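Local coordinates for protein putative polyketide cyclase (Bacillus cereus, PDB 3K0Z) that is of unknown function but, as a putative lipoprotein of the SnoaL-like polyketide cyclase family with an NTF2-like fold, may act as a polyketide cyclase-like enzyme, at residues L12-K18 / Q41-A45; D105-L111 / A126-V132. One frame throughout, in Å; residues are numbered along the deposited sequence.

Interaction 1: L12-K18 / Q41-A45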
loop_
_atom_site.group_PDB
_atom_site.type_symbol
_atom_site.label_atom_id
_atom_site.label_comp_id
_atom_site.label_asym_id
_atom_site.label_seq_id
_atom_site.Cartn_x
_atom_site.Cartn_y
_atom_site.Cartn_z
ATOM N N LEU A 12 9.633 4.779 20.732
ATOM C CA LEU A 12 9.538 3.489 20.087
ATOM C C LEU A 12 9.969 2.346 20.991
ATOM O O LEU A 12 10.832 2.529 21.859
ATOM C CB LEU A 12 10.417 3.477 18.833
ATOM C CG LEU A 12 10.078 4.466 17.732
ATOM C CD1 LEU A 12 11.208 4.444 16.727
ATOM C CD2 LEU A 12 8.698 4.195 17.055
ATOM N N LEU A 13 9.391 1.164 20.745
ATOM C CA LEU A 13 9.768 -0.033 21.461
ATOM C C LEU A 13 11.101 -0.525 20.917
ATOM O O LEU A 13 11.369 -0.484 19.702
ATOM C CB LEU A 13 8.710 -1.132 21.296
ATOM C CG LEU A 13 7.348 -1.007 21.987
ATOM C CD1 LEU A 13 6.443 -2.136 21.504
ATOM C CD2 LEU A 13 7.476 -1.004 23.489
ATOM N N LYS A 14 11.966 -0.924 21.839
ATOM C CA LYS A 14 13.285 -1.424 21.491
ATOM C C LYS A 14 13.155 -2.882 21.132
ATOM O O LYS A 14 12.165 -3.543 21.457
ATOM C CB LYS A 14 14.271 -1.204 22.648
ATOM C CG LYS A 14 14.633 0.265 22.845
ATOM N N GLU A 15 14.138 -3.347 20.367
ATOM C CA GLU A 15 14.247 -4.717 19.945
ATOM C C GLU A 15 13.094 -5.189 19.024
ATOM O O GLU A 15 12.814 -6.372 18.939
ATOM C CB GLU A 15 14.458 -5.628 21.151
ATOM C CG GLU A 15 15.681 -5.196 21.965
ATOM C CD GLU A 15 15.946 -6.109 23.153
ATOM O OE1 GLU A 15 15.526 -7.298 23.139
ATOM O OE2 GLU A 15 16.588 -5.627 24.107
HETATM N N MSE A 16 12.499 -4.244 18.318
HETATM C CA MSE A 16 11.467 -4.495 17.323
HETATM C C MSE A 16 11.783 -3.543 16.187
HETATM O O MSE A 16 12.513 -2.562 16.384
HETATM C CB MSE A 16 10.078 -4.217 17.888
HETATM C CG MSE A 16 9.703 -5.220 18.916
HETATM SE SE MSE A 16 7.892 -4.902 19.466
HETATM C CE MSE A 16 7.801 -6.087 21.040
ATOM N N PRO A 17 11.296 -3.850 14.987
ATOM C CA PRO A 17 11.567 -2.953 13.865
ATOM C C PRO A 17 11.153 -1.513 14.137
ATOM O O PRO A 17 10.052 -1.287 14.674
ATOM C CB PRO A 17 10.741 -3.553 12.739
ATOM C CG PRO A 17 10.726 -5.028 13.052
ATOM C CD PRO A 17 10.573 -5.059 14.563
ATOM N N LYS A 18 12.062 -0.578 13.841
ATOM C CA LYS A 18 11.830 0.841 14.011
ATOM C C LYS A 18 11.589 1.499 12.675
ATOM O O LYS A 18 12.332 1.301 11.711
ATOM C CB LYS A 18 12.972 1.491 14.763
ATOM C CG LYS A 18 13.012 1.016 16.219
ATOM C CD LYS A 18 14.139 1.616 16.975
ATOM C CE LYS A 18 14.235 1.069 18.379
ATOM N NZ LYS A 18 15.274 1.882 19.111
ATOM N N GLN A 41 4.777 -1.846 15.354
ATOM C CA GLN A 41 6.075 -2.422 15.643
ATOM C C GLN A 41 5.969 -3.915 15.996
ATOM O O GLN A 41 6.774 -4.734 15.521
ATOM C CB GLN A 41 6.758 -1.679 16.760
ATOM C CG GLN A 41 7.352 -0.346 16.393
ATOM C CD GLN A 41 8.228 0.161 17.498
ATOM O OE1 GLN A 41 7.774 0.869 18.429
ATOM N NE2 GLN A 41 9.515 -0.171 17.408
ATOM N N ARG A 42 4.966 -4.271 16.804
ATOM C CA ARG A 42 4.778 -5.665 17.218
ATOM C C ARG A 42 4.351 -6.506 16.050
ATOM O O ARG A 42 4.729 -7.641 15.957
ATOM C CB ARG A 42 3.726 -5.809 18.316
ATOM C CG ARG A 42 4.143 -5.264 19.663
ATOM C CD ARG A 42 3.167 -5.622 20.773
ATOM N NE ARG A 42 3.508 -4.956 22.043
ATOM C CZ ARG A 42 3.033 -3.764 22.439
ATOM N NH1 ARG A 42 2.141 -3.078 21.733
ATOM N NH2 ARG A 42 3.421 -3.272 23.602
ATOM N N PHE A 43 3.510 -5.962 15.184
ATOM C CA PHE A 43 3.054 -6.662 14.016
ATOM C C PHE A 43 4.248 -6.961 13.102
ATOM O O PHE A 43 4.396 -8.102 12.640
ATOM C CB PHE A 43 1.970 -5.844 13.271
ATOM C CG PHE A 43 1.162 -6.643 12.258
ATOM C CD1 PHE A 43 0.436 -7.769 12.640
ATOM C CD2 PHE A 43 1.050 -6.206 10.941
ATOM C CE1 PHE A 43 -0.328 -8.477 11.694
ATOM C CE2 PHE A 43 0.233 -6.896 10.025
ATOM C CZ PHE A 43 -0.433 -8.016 10.408
ATOM N N TYR A 44 5.114 -5.980 12.845
ATOM C CA TYR A 44 6.294 -6.275 11.998
ATOM C C TYR A 44 7.402 -7.051 12.744
ATOM O O TYR A 44 8.163 -7.766 12.088
ATOM C CB TYR A 44 6.768 -5.064 11.164
ATOM C CG TYR A 44 5.580 -4.624 10.348
ATOM C CD1 TYR A 44 5.093 -5.425 9.321
ATOM C CD2 TYR A 44 4.859 -3.500 10.699
ATOM C CE1 TYR A 44 3.903 -5.129 8.652
ATOM C CE2 TYR A 44 3.686 -3.161 10.004
ATOM C CZ TYR A 44 3.225 -3.988 8.988
ATOM O OH TYR A 44 2.065 -3.681 8.345
ATOM N N ALA A 45 7.471 -6.960 14.072
ATOM C CA ALA A 45 8.314 -7.899 14.866
ATOM C C ALA A 45 7.870 -9.353 14.629
ATOM O O ALA A 45 8.697 -10.238 14.489
ATOM C CB ALA A 45 8.307 -7.570 16.364
#
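The amide of Gln-41, carried on helix 30-49, supplies all three hydrogen bonds between 12-18 and 41-45. Its OE1 accepts from Leu-13 N (2.8 Å, N-H...O angle 163°). Its NE2 donates twice, to Leu-13 O at 3.0 Å (143°) and to Pro-17 O at 3.0 Å (156°). Both NE2 protons and OE1 thus have main-chain partners, and Leu-13 is held at N and O by one residue in the manner of a strand neighbour. Between the two acceptors of NE2 the backbone loops out, and Lys-14 and Glu-15 direct CB away from the helix; Glu-15 adopts phi/psi 64/26, a left-handed conformation, at the bend.

Apolar packing fills the remaining gap. Met-16, a selenomethionine, places CG 3.7 Å from Ala-45 CB and SE 3.8 Å from Arg-42 CG, while Pro-17 CD lies 3.8 Å from Ala-45 CB. Leu-13 CD1 sits over one face of the Arg-42 guanidinium, 3.9 Å from NH2. Tyr-44 OH turns elsewhere, to Asp-128. A glutamine bridging main-chain groups here fastens an irregular N-terminal segment to the long N-terminal helix of an NTF2-like alpha+beta fold.

Interaction 2: D105-L111 / A126-V132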
loop_
_atom_site.group_PDB
_atom_site.type_symbol
_atom_site.label_atom_id
_atom_site.label_comp_id
_atom_site.label_asym_id
_atom_site.label_seq_id
_atom_site.Cartn_x
_atom_site.Cartn_y
_atom_site.Cartn_z
ATOM N N ASP A 105 -7.833 6.347 12.910
ATOM C CA ASP A 105 -7.683 5.002 13.452
ATOM C C ASP A 105 -6.925 4.085 12.498
ATOM O O ASP A 105 -6.987 2.875 12.668
ATOM C CB ASP A 105 -9.061 4.391 13.681
ATOM C CG ASP A 105 -9.813 5.062 14.772
ATOM O OD1 ASP A 105 -9.169 5.586 15.712
ATOM O OD2 ASP A 105 -11.060 5.042 14.694
ATOM N N LYS A 106 -6.183 4.656 11.543
ATOM C CA LYS A 106 -5.527 3.897 10.477
ATOM C C LYS A 106 -4.010 4.099 10.491
ATOM O O LYS A 106 -3.489 5.175 10.854
ATOM C CB LYS A 106 -6.125 4.276 9.104
ATOM C CG LYS A 106 -7.624 3.917 8.876
ATOM C CD LYS A 106 -7.854 2.722 8.019
ATOM C CE LYS A 106 -9.356 2.387 7.895
ATOM N NZ LYS A 106 -10.172 3.211 6.952
ATOM N N VAL A 107 -3.292 3.032 10.147
ATOM C CA VAL A 107 -1.830 3.095 10.024
ATOM C C VAL A 107 -1.461 2.518 8.657
ATOM O O VAL A 107 -1.896 1.442 8.318
ATOM C CB VAL A 107 -1.104 2.264 11.130
ATOM C CG1 VAL A 107 0.448 2.258 10.908
ATOM C CG2 VAL A 107 -1.395 2.807 12.485
ATOM N N THR A 108 -0.677 3.242 7.873
ATOM C CA THR A 108 -0.127 2.678 6.640
ATOM C C THR A 108 1.317 2.369 6.907
ATOM O O THR A 108 2.031 3.241 7.409
ATOM C CB THR A 108 -0.165 3.679 5.512
ATOM O OG1 THR A 108 -1.523 4.135 5.326
ATOM C CG2 THR A 108 0.382 3.019 4.231
ATOM N N ALA A 109 1.735 1.152 6.591
ATOM C CA ALA A 109 3.133 0.758 6.697
ATOM C C ALA A 109 3.670 0.378 5.335
ATOM O O ALA A 109 2.988 -0.364 4.589
ATOM C CB ALA A 109 3.320 -0.461 7.702
ATOM N N ARG A 110 4.883 0.852 5.024
ATOM C CA ARG A 110 5.592 0.398 3.857
ATOM C C ARG A 110 6.777 -0.420 4.358
ATOM O O ARG A 110 7.632 0.091 5.115
ATOM C CB ARG A 110 6.071 1.566 2.990
ATOM C CG ARG A 110 6.867 1.173 1.781
ATOM C CD ARG A 110 7.098 2.364 0.800
ATOM N NE ARG A 110 7.927 3.438 1.341
ATOM C CZ ARG A 110 9.249 3.436 1.364
ATOM N NH1 ARG A 110 9.934 2.390 0.960
ATOM N NH2 ARG A 110 9.894 4.490 1.847
ATOM N N LEU A 111 6.848 -1.655 3.909
ATOM C CA LEU A 111 7.847 -2.621 4.382
ATOM C C LEU A 111 8.889 -3.006 3.352
ATOM O O LEU A 111 8.639 -2.891 2.141
ATOM C CB LEU A 111 7.137 -3.900 4.831
ATOM C CG LEU A 111 6.068 -3.825 5.949
ATOM C CD1 LEU A 111 6.475 -2.885 7.180
ATOM C CD2 LEU A 111 4.646 -3.501 5.420
ATOM N N ALA A 126 6.376 -4.330 0.496
ATOM C CA ALA A 126 4.947 -4.525 0.758
ATOM C C ALA A 126 4.383 -3.191 1.265
ATOM O O ALA A 126 5.134 -2.333 1.774
ATOM C CB ALA A 126 4.743 -5.644 1.793
ATOM N N ILE A 127 3.080 -3.010 1.103
ATOM C CA ILE A 127 2.349 -1.892 1.726
ATOM C C ILE A 127 1.109 -2.467 2.425
ATOM O O ILE A 127 0.369 -3.278 1.821
ATOM C CB ILE A 127 1.891 -0.777 0.725
ATOM C CG1 ILE A 127 3.062 -0.249 -0.116
ATOM C CG2 ILE A 127 1.243 0.344 1.536
ATOM C CD1 ILE A 127 2.684 0.732 -1.243
ATOM N N ASP A 128 0.890 -2.061 3.684
ATOM C CA ASP A 128 -0.224 -2.546 4.472
ATOM C C ASP A 128 -0.992 -1.379 5.020
ATOM O O ASP A 128 -0.397 -0.372 5.403
ATOM C CB ASP A 128 0.217 -3.322 5.712
ATOM C CG ASP A 128 1.052 -4.569 5.423
ATOM O OD1 ASP A 128 1.446 -4.846 4.254
ATOM O OD2 ASP A 128 1.297 -5.315 6.408
ATOM N N ILE A 129 -2.303 -1.530 5.088
ATOM C CA ILE A 129 -3.172 -0.570 5.761
ATOM C C ILE A 129 -3.778 -1.332 6.951
ATOM O O ILE A 129 -4.451 -2.363 6.777
ATOM C CB ILE A 129 -4.295 -0.045 4.867
ATOM C CG1 ILE A 129 -3.697 0.773 3.708
ATOM C CG2 ILE A 129 -5.260 0.813 5.718
ATOM C CD1 ILE A 129 -4.667 1.010 2.562
ATOM N N LEU A 130 -3.518 -0.810 8.138
ATOM C CA LEU A 130 -3.984 -1.413 9.389
ATOM C C LEU A 130 -5.059 -0.555 10.052
ATOM O O LEU A 130 -4.893 0.644 10.140
ATOM C CB LEU A 130 -2.811 -1.521 10.338
ATOM C CG LEU A 130 -1.506 -2.157 9.868
ATOM C CD1 LEU A 130 -0.465 -1.912 10.984
ATOM C CD2 LEU A 130 -1.584 -3.637 9.506
ATOM N N HIS A 131 -6.136 -1.180 10.533
ATOM C CA HIS A 131 -7.154 -0.505 11.325
ATOM C C HIS A 131 -6.854 -0.862 12.778
ATOM O O HIS A 131 -6.779 -2.052 13.133
ATOM C CB HIS A 131 -8.507 -1.015 10.961
ATOM C CG HIS A 131 -9.618 -0.047 11.199
ATOM N ND1 HIS A 131 -10.884 -0.250 10.693
ATOM C CD2 HIS A 131 -9.649 1.144 11.841
ATOM C CE1 HIS A 131 -11.655 0.767 11.043
ATOM N NE2 HIS A 131 -10.929 1.626 11.742
ATOM N N VAL A 132 -6.642 0.151 13.606
ATOM C CA VAL A 132 -6.251 -0.056 15.015
ATOM C C VAL A 132 -7.308 0.505 15.944
ATOM O O VAL A 132 -7.709 1.626 15.735
ATOM C CB VAL A 132 -4.938 0.668 15.342
ATOM C CG1 VAL A 132 -4.436 0.262 16.751
ATOM C CG2 VAL A 132 -3.886 0.376 14.270
HETATM O O HOH W 1 -7.006 3.695 17.175
#
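Seven backbone hydrogen bonds join 105-111 to 126-132, and the strand axes run at 158°, closest approach 4.6 Å, so the pair is antiparallel with a moderate twist. Ala-126, within strand 120-133, forms a hydrogen-bonded pair with Leu-111: Leu-111 N to Ala-126 O is 2.8 Å and Ala-126 N to Leu-111 O 3.1 Å. Ile-127 faces Arg-110 across a non-hydrogen-bonded pair, its CG2 3.9 Å from Thr-108 CG2. Asp-128 pairs with Ala-109 through two bonds, Asp-128 N to Ala-109 O at 2.8 Å and Ala-109 N to Asp-128 O at 2.9 Å; its carboxylate OD2 bonds to Tyr-44 of helix 30-49. Ile-129, opposite Thr-108 with CA atoms 4.5 Å apart, contributes a CA-H...O contact to Val-107 O (3.5 Å). Leu-130 is bonded doubly to Val-107, Leu-130 N to Val-107 O at 2.8 Å and Val-107 N to Leu-130 O at 2.9 Å. The His-131 ring receives Lys-106 CE over its face, 4.0 Å from the centroid and 4° off the normal, a CH-pi contact; ND1 bonds to Glu-139 and Lys-106 NZ forms a salt bridge with Asp-99 of the second subunit. Val-132 N closes on Asp-105 O at 2.9 Å, and a water lies within hydrogen-bonding distance of Val-132 O (2.6 Å) and Asp-105 OD1 (3.2 Å).

Val-107, Ala-109, Leu-111, Ala-126, Asp-128 and Leu-130 share the helix-facing side. From the other, Thr-108, Arg-110, Ile-127 and Ile-129 meet the second subunit, as expected of a central beta hairpin in the curved sheet of a dimeric NTF2-like fold.

Overall arrangement
Interaction 1 closes before interaction 2 opens along the chain, and their centres lie 14 Å apart, yet helix 30-49 joins them directly. Gln-41, Arg-42 and Ala-45 meet 12-18; Tyr-44 belongs to both contacts, packing on Pro-17 and reaching the hairpin of strands 106-117 and 120-133, which Phe-43 also reaches: Tyr-44 OH is 2.6 Å from Asp-128 OD2, a probable hydrogen bond, Tyr-44 CD1 is 3.6 Å from Leu-111 CD1, and Phe-43 CE2 is 3.8 Å from Leu-130 CD2. The layers therefore run from the N-terminal segment through the helix to the sheet, whose other face meets the second subunit, so the helix-sheet core lies between the N-terminal covering and the dimer interface.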